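Local coordinates for protein putative glycosyl hydrolase (Bacteroides thetaiotaomicron VPI-5482, PDB 3K11) that is of unproven function but probably hydrolyses glycosidic bonds, as a member of glycoside hydrolase family 88, at residues Y225-V230 / E284-R289. Sequence-based numbering, arbitrary orientation.
Sequences YLAEAV and EDYPQR
Tyr286 reaches from the loop 284-289 to helix 222-240 and meets Leu226, Ala227 and Val230. The contact is mainly apolar, with no hydrogen bond across it. Tyr286 CE1 lies 3.9 Å from Leu226 CB, and Leu226 CD1 also comes near CE1; CB approaches the ring obliquely. Across the ring, Tyr286 CE2 is 3.8 Å from Val230 CG2, again obliquely. The ring thus sits between two residues one helical turn apart. With CG anti to the backbone N (chi1 -166°), the ring is directed at the helix.

The phenol oxygen ends on the helix backbone. Tyr286 OH packs 3.4 Å from Ala227 CA and 3.7 Å from Ala227 CB. Ala227 N is also close, but the angle is poor for a hydrogen bond.

A second apolar contact joins Val230 and Gln288. Val230 CG1 touches Gln288 CB at 3.5 Å, the two side chains crossing at about a right angle. Val230 thus gives CG2 to Tyr286 and CG1 to Gln288.

Within the loop, Tyr286 to Arg289 form a type I beta turn, closed by Arg289 N to Tyr286 O at 3.0 Å. Pro287 CD covers part of one face of the Tyr286 ring. Leu226 and Val230 also touch Leu282, just after helix 265-281.

The loop joins helices 265-281 and 289-304 and packs against helix 222-240. This is peripheral packing, consistent with the (alpha/alpha)6 barrel of glycoside hydrolase family 88.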
loop_
_atom_site.group_PDB
_atom_site.type_symbol
_atom_site.label_atom_id
_atom_site.label_comp_id
_atom_site.label_asym_id
_atom_site.label_seq_id
_atom_site.Cartn_x
_atom_site.Cartn_y
_atom_site.Cartn_z
ATOM N N TYR A 225 -25.531 5.114 33.088
ATOM C CA TYR A 225 -25.480 5.014 31.628
ATOM C C TYR A 225 -24.213 5.645 31.037
ATOM O O TYR A 225 -23.664 5.145 30.061
ATOM C CB TYR A 225 -26.795 5.511 31.003
ATOM C CG TYR A 225 -28.009 4.648 31.329
ATOM C CD1 TYR A 225 -27.920 3.270 31.467
ATOM C CD2 TYR A 225 -29.262 5.204 31.421
ATOM C CE1 TYR A 225 -29.040 2.503 31.766
ATOM C CE2 TYR A 225 -30.369 4.446 31.712
ATOM C CZ TYR A 225 -30.249 3.089 31.864
ATOM O OH TYR A 225 -31.346 2.303 32.154
ATOM N N LEU A 226 -23.725 6.739 31.610
ATOM C CA LEU A 226 -22.407 7.243 31.190
ATOM C C LEU A 226 -21.341 6.177 31.365
ATOM O O LEU A 226 -20.532 5.983 30.502
ATOM C CB LEU A 226 -22.011 8.521 31.981
ATOM C CG LEU A 226 -22.753 9.841 31.734
ATOM C CD1 LEU A 226 -22.333 10.939 32.775
ATOM C CD2 LEU A 226 -22.578 10.373 30.290
ATOM N N ALA A 227 -21.349 5.484 32.497
ATOM C CA ALA A 227 -20.349 4.488 32.744
ATOM C C ALA A 227 -20.488 3.321 31.806
ATOM O O ALA A 227 -19.486 2.801 31.340
ATOM C CB ALA A 227 -20.353 4.035 34.214
ATOM N N GLU A 228 -21.722 2.877 31.539
ATOM C CA GLU A 228 -21.921 1.733 30.624
ATOM C C GLU A 228 -21.537 2.090 29.208
ATOM O O GLU A 228 -20.891 1.289 28.526
ATOM C CB GLU A 228 -23.355 1.243 30.688
ATOM C CG GLU A 228 -23.644 -0.021 29.850
ATOM C CD GLU A 228 -22.881 -1.249 30.320
ATOM O OE1 GLU A 228 -22.332 -1.249 31.455
ATOM O OE2 GLU A 228 -22.853 -2.227 29.551
ATOM N N ALA A 229 -21.875 3.300 28.768
ATOM C CA ALA A 229 -21.456 3.748 27.421
ATOM C C ALA A 229 -19.940 3.715 27.244
ATOM O O ALA A 229 -19.403 3.193 26.244
ATOM C CB ALA A 229 -22.033 5.141 27.137
ATOM N N VAL A 230 -19.228 4.243 28.237
ATOM C CA VAL A 230 -17.758 4.206 28.228
ATOM C C VAL A 230 -17.181 2.774 28.284
ATOM O O VAL A 230 -16.235 2.427 27.568
ATOM C CB VAL A 230 -17.181 5.099 29.347
ATOM C CG1 VAL A 230 -15.656 4.921 29.505
ATOM C CG2 VAL A 230 -17.497 6.594 29.009
ATOM N N GLU A 284 -16.891 17.197 30.174
ATOM C CA GLU A 284 -15.518 17.381 29.751
ATOM C C GLU A 284 -14.515 16.917 30.788
ATOM O O GLU A 284 -13.400 16.612 30.427
ATOM C CB GLU A 284 -15.257 18.825 29.393
ATOM C CG GLU A 284 -16.132 19.235 28.222
ATOM C CD GLU A 284 -15.449 20.187 27.277
ATOM O OE1 GLU A 284 -14.673 21.049 27.751
ATOM O OE2 GLU A 284 -15.707 20.072 26.057
ATOM N N ASP A 285 -14.972 16.775 32.033
ATOM C CA ASP A 285 -14.137 16.255 33.118
ATOM C C ASP A 285 -14.442 14.796 33.473
ATOM O O ASP A 285 -14.010 14.327 34.535
ATOM C CB ASP A 285 -14.241 17.167 34.328
ATOM C CG ASP A 285 -15.617 17.183 34.945
ATOM O OD1 ASP A 285 -16.576 16.602 34.376
ATOM O OD2 ASP A 285 -15.750 17.791 36.050
ATOM N N TYR A 286 -15.119 14.074 32.580
ATOM C CA TYR A 286 -15.455 12.697 32.860
ATOM C C TYR A 286 -14.141 11.935 33.014
ATOM O O TYR A 286 -13.236 12.090 32.175
ATOM C CB TYR A 286 -16.359 12.106 31.792
ATOM C CG TYR A 286 -16.963 10.809 32.267
ATOM C CD1 TYR A 286 -18.043 10.818 33.098
ATOM C CD2 TYR A 286 -16.429 9.585 31.891
ATOM C CE1 TYR A 286 -18.598 9.647 33.598
ATOM C CE2 TYR A 286 -16.992 8.378 32.366
ATOM C CZ TYR A 286 -18.068 8.424 33.229
ATOM O OH TYR A 286 -18.663 7.290 33.762
ATOM N N PRO A 287 -14.036 11.089 34.061
ATOM C CA PRO A 287 -12.705 10.516 34.327
ATOM C C PRO A 287 -12.150 9.619 33.250
ATOM O O PRO A 287 -10.935 9.575 33.095
ATOM C CB PRO A 287 -12.901 9.775 35.672
ATOM C CG PRO A 287 -14.305 9.628 35.851
ATOM C CD PRO A 287 -15.003 10.714 35.109
ATOM N N GLN A 288 -13.002 8.903 32.506
ATOM C CA GLN A 288 -12.471 8.115 31.367
ATOM C C GLN A 288 -12.459 8.858 29.998
ATOM O O GLN A 288 -12.110 8.269 28.972
ATOM C CB GLN A 288 -13.268 6.808 31.235
ATOM C CG GLN A 288 -12.875 5.718 32.260
ATOM C CD GLN A 288 -13.007 6.170 33.701
ATOM O OE1 GLN A 288 -14.113 6.327 34.226
ATOM N NE2 GLN A 288 -11.849 6.375 34.362
ATOM N N ARG A 289 -12.839 10.130 29.965
ATOM C CA ARG A 289 -12.850 10.851 28.701
ATOM C C ARG A 289 -11.505 10.843 28.001
ATOM O O ARG A 289 -11.462 10.726 26.787
ATOM C CB ARG A 289 -13.363 12.267 28.876
ATOM C CG ARG A 289 -13.530 13.076 27.541
ATOM C CD ARG A 289 -14.064 14.425 27.850
ATOM N NE ARG A 289 -14.375 15.258 26.691
ATOM C CZ ARG A 289 -13.493 16.018 26.053
ATOM N NH1 ARG A 289 -12.211 15.976 26.343
ATOM N NH2 ARG A 289 -13.888 16.776 25.064
#